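Local coordinates for m3DLH protein (Halieaceae bacterium, PDB 7JKA), which is a dienelactone hydrolase family member of the alpha/beta-hydrolase clan that probably hydrolyses dienelactones and may also act on phosphotriesters, at residues M14-I19 and V29-W34. Sequence-based numbering, arbitrary orientation.
Sequences MKHREI and VGELHW
The indole of Trp34 is sandwiched between Lys15 and Arg17. Lys15 CB lies over one face of its six-membered ring, 3.7 Å from the centroid, a CH-pi contact, and the bend at chi3 (61°) sets the lysine CE beside CZ2. Over the opposite face Arg17 makes a cation-pi contact, its CZ 4.6 Å from the same centroid. The guanidinium, turned 69° from the ring plane, comes edge-on, with NH1 nearest at 3.3 Å from Trp34 CH2. Leu32 O lies at the edge of the indole. Trp34 CG stands between the backbone N and the carbonyl carbon (chi1 77°). One face of the guanidinium carries Leu32 CD2, and its NH2 is held by Gln118 and Glu120. An alanine in place of Trp34 would probably leave Arg17 and Lys15 without the ring that separates them and set the lysine chain free to turn. The two segments are the arms of an antiparallel beta hairpin at the edge of the alpha/beta-hydrolase sheet, where strand 27-35 also pairs with strand 71-74. Six backbone hydrogen bonds tie the arms, in the pairs Lys15-Trp34, Arg17-Leu32 and Ile19-Gly30. On the other face, which bears His16, Glu18, Glu31 and His33, His16 CB sits over the centre of the His33 ring, 3.6 Å from the centroid. His33 NE2 donates to Glu31 OE1 (2.7 Å) on its anti side, while a water joins His33 ND1 to Lys15 O, fixing the ring's rotation from both nitrogens; helix 56-67 packs against it. His16 ND1 makes a weak bond to Glu31 OE2 (3.4 Å).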
ATOM      1  N   MET A  14       8.818  14.375  14.527  1.00 24.02           N
ATOM      2  CA  MET A  14       8.727  13.646  13.262  1.00 20.95           C
ATOM      3  C   MET A  14       9.912  13.988  12.375  1.00 19.32           C
ATOM      4  O   MET A  14      10.237  15.163  12.176  1.00 22.67           O
ATOM      5  CB  MET A  14       7.430  13.990  12.534  1.00 34.91           C
ATOM      6  CG  MET A  14       6.425  12.850  12.458  1.00 34.60           C
ATOM      7  SD  MET A  14       6.031  12.204  14.082  1.00 32.70           S
ATOM      8  CE  MET A  14       5.054  13.531  14.752  1.00 39.95           C
ATOM      9  N   LYS A  15      10.550  12.958  11.849  1.00 18.10           N
ATOM     10  CA  LYS A  15      11.721  13.102  11.001  1.00 18.21           C
ATOM     11  C   LYS A  15      11.522  12.277   9.746  1.00 16.75           C
ATOM     12  O   LYS A  15      10.684  11.376   9.705  1.00 15.99           O
ATOM     13  CB  LYS A  15      12.985  12.637  11.738  1.00 18.81           C
ATOM     14  CG  LYS A  15      13.366  13.589  12.834  1.00 20.74           C
ATOM     15  CD  LYS A  15      14.718  13.285  13.478  1.00 22.53           C
ATOM     16  CE  LYS A  15      15.875  13.356  12.467  1.00 22.64           C
ATOM     17  NZ  LYS A  15      16.155  14.727  11.986  1.00 24.36           N
ATOM     18  N   HIS A  16      12.298  12.599   8.718  1.00 17.06           N
ATOM     19  CA  HIS A  16      12.340  11.758   7.539  1.00 15.92           C
ATOM     20  C   HIS A  16      13.762  11.706   7.016  1.00 16.55           C
ATOM     21  O   HIS A  16      14.561  12.627   7.221  1.00 19.81           O
ATOM     22  CB  HIS A  16      11.370  12.233   6.441  1.00 19.38           C
ATOM     23  CG  HIS A  16      11.625  13.631   5.975  1.00 33.01           C
ATOM     24  ND1 HIS A  16      12.101  13.918   4.714  1.00 38.96           N
ATOM     25  CD2 HIS A  16      11.485  14.822   6.606  1.00 41.06           C
ATOM     26  CE1 HIS A  16      12.233  15.226   4.585  1.00 44.37           C
ATOM     27  NE2 HIS A  16      11.869  15.798   5.719  1.00 49.83           N
ATOM     28  N   ARG A  17      14.052  10.620   6.295  1.00 17.23           N
ATOM     29  CA  ARG A  17      15.345  10.497   5.641  1.00 19.02           C
ATOM     30  C   ARG A  17      15.165   9.714   4.351  1.00 17.69           C
ATOM     31  O   ARG A  17      14.316   8.818   4.251  1.00 16.17           O
ATOM     32  CB  ARG A  17      16.404   9.840   6.544  1.00 17.53           C
ATOM     33  CG  ARG A  17      16.239   8.353   6.815  1.00 16.72           C
ATOM     34  CD  ARG A  17      17.341   7.892   7.770  1.00 23.54           C
ATOM     35  NE  ARG A  17      17.272   6.467   8.116  1.00 18.48           N
ATOM     36  CZ  ARG A  17      16.785   6.010   9.264  1.00 23.20           C
ATOM     37  NH1 ARG A  17      16.329   6.863  10.189  1.00 20.50           N
ATOM     38  NH2 ARG A  17      16.777   4.707   9.504  1.00 16.99           N
ATOM     39  N   GLU A  18      15.944  10.097   3.351  0.53 17.09           N
ATOM     40  CA  GLU A  18      15.976   9.363   2.100  0.53 16.28           C
ATOM     41  C   GLU A  18      16.600   7.995   2.330  0.53 17.32           C
ATOM     42  O   GLU A  18      17.571   7.860   3.078  0.53 21.68           O
ATOM     43  CB  GLU A  18      16.781  10.154   1.069  0.53 21.57           C
ATOM     44  CG  GLU A  18      16.751   9.610  -0.320  0.53 27.98           C
ATOM     45  CD  GLU A  18      17.321  10.597  -1.313  0.53 37.15           C
ATOM     46  OE1 GLU A  18      18.536  10.525  -1.588  0.53 35.39           O
ATOM     47  OE2 GLU A  18      16.552  11.454  -1.797  0.53 40.69           O
ATOM     48  N   ILE A  19      16.027   6.974   1.697  1.00 14.95           N
ATOM     49  CA  ILE A  19      16.546   5.610   1.769  1.00 14.86           C
ATOM     50  C   ILE A  19      16.773   5.131   0.343  1.00 17.26           C
ATOM     51  O   ILE A  19      15.829   5.069  -0.445  1.00 17.56           O
ATOM     52  CB  ILE A  19      15.588   4.647   2.482  1.00 19.40           C
ATOM     53  CG1 ILE A  19      15.083   5.220   3.815  1.00 26.15           C
ATOM     54  CG2 ILE A  19      16.282   3.335   2.707  1.00 30.68           C
ATOM     55  CD1 ILE A  19      15.957   4.859   4.964  1.00 21.93           C
ATOM     56  N   VAL A  29      14.615   4.866  -4.611  1.00 14.26           N
ATOM     57  CA  VAL A  29      14.822   5.960  -3.667  1.00 14.48           C
ATOM     58  C   VAL A  29      13.507   6.159  -2.938  1.00 14.37           C
ATOM     59  O   VAL A  29      12.548   6.678  -3.523  1.00 17.06           O
ATOM     60  CB  VAL A  29      15.273   7.247  -4.360  1.00 16.27           C
ATOM     61  CG1 VAL A  29      15.617   8.288  -3.313  1.00 24.26           C
ATOM     62  CG2 VAL A  29      16.478   6.969  -5.278  1.00 17.64           C
ATOM     63  N   GLY A  30      13.453   5.712  -1.681  1.00 13.19           N
ATOM     64  CA  GLY A  30      12.295   5.873  -0.838  1.00 13.94           C
ATOM     65  C   GLY A  30      12.555   6.894   0.252  1.00 15.38           C
ATOM     66  O   GLY A  30      13.559   7.614   0.246  1.00 16.05           O
ATOM     67  N   GLU A  31      11.621   6.956   1.189  1.00 16.85           N
ATOM     68  CA  GLU A  31      11.704   7.928   2.267  1.00 17.19           C
ATOM     69  C   GLU A  31      11.140   7.308   3.536  1.00 18.92           C
ATOM     70  O   GLU A  31       9.987   6.856   3.549  1.00 16.70           O
ATOM     71  CB  GLU A  31      10.961   9.214   1.878  1.00 16.95           C
ATOM     72  CG  GLU A  31      11.179  10.372   2.826  1.00 23.60           C
ATOM     73  CD  GLU A  31      10.582  11.651   2.287  1.00 25.56           C
ATOM     74  OE1 GLU A  31       9.369  11.822   2.394  1.00 23.11           O
ATOM     75  OE2 GLU A  31      11.330  12.495   1.741  1.00 42.55           O
ATOM     76  N   LEU A  32      11.951   7.269   4.592  1.00 13.72           N
ATOM     77  CA  LEU A  32      11.531   6.736   5.885  1.00 16.11           C
ATOM     78  C   LEU A  32      11.078   7.892   6.756  1.00 15.94           C
ATOM     79  O   LEU A  32      11.784   8.899   6.855  1.00 14.46           O
ATOM     80  CB  LEU A  32      12.657   5.969   6.593  1.00 15.12           C
ATOM     81  CG  LEU A  32      12.222   5.302   7.906  1.00 13.06           C
ATOM     82  CD1 LEU A  32      11.491   3.973   7.612  1.00 17.37           C
ATOM     83  CD2 LEU A  32      13.371   5.076   8.875  1.00 17.66           C
ATOM     84  N   HIS A  33       9.900   7.747   7.369  1.00 12.81           N
ATOM     85  CA  HIS A  33       9.359   8.691   8.341  1.00 15.61           C
ATOM     86  C   HIS A  33       9.251   8.007   9.689  1.00 13.56           C
ATOM     87  O   HIS A  33       8.793   6.866   9.775  1.00 15.33           O
ATOM     88  CB  HIS A  33       7.979   9.207   7.905  1.00 15.93           C
ATOM     89  CG  HIS A  33       8.032  10.072   6.685  1.00 14.62           C
ATOM     90  ND1 HIS A  33       7.726  11.413   6.714  1.00 19.64           N
ATOM     91  CD2 HIS A  33       8.375   9.784   5.403  1.00 15.58           C
ATOM     92  CE1 HIS A  33       7.897  11.921   5.504  1.00 20.56           C
ATOM     93  NE2 HIS A  33       8.267  10.951   4.688  1.00 19.23           N
ATOM     94  N   TRP A  34       9.682   8.692  10.746  1.00 14.38           N
ATOM     95  CA  TRP A  34       9.620   8.088  12.067  1.00 15.06           C
ATOM     96  C   TRP A  34       9.551   9.210  13.092  1.00 16.35           C
ATOM     97  O   TRP A  34       9.844  10.368  12.791  1.00 18.10           O
ATOM     98  CB  TRP A  34      10.810   7.145  12.311  1.00 15.24           C
ATOM     99  CG  TRP A  34      12.102   7.845  12.625  1.00 16.10           C
ATOM    100  CD1 TRP A  34      12.644   8.011  13.869  1.00 18.38           C
ATOM    101  CD2 TRP A  34      13.009   8.481  11.703  1.00 16.74           C
ATOM    102  NE1 TRP A  34      13.831   8.706  13.781  1.00 18.52           N
ATOM    103  CE2 TRP A  34      14.072   9.014  12.466  1.00 18.19           C
ATOM    104  CE3 TRP A  34      13.026   8.662  10.306  1.00 17.16           C
ATOM    105  CZ2 TRP A  34      15.137   9.706  11.894  1.00 21.08           C
ATOM    106  CZ3 TRP A  34      14.093   9.370   9.749  1.00 15.89           C
ATOM    107  CH2 TRP A  34      15.132   9.869  10.535  1.00 18.68           C
TER
HETATM  108  O   HOH W   1       8.140  12.540   9.247  1.00 20.88           O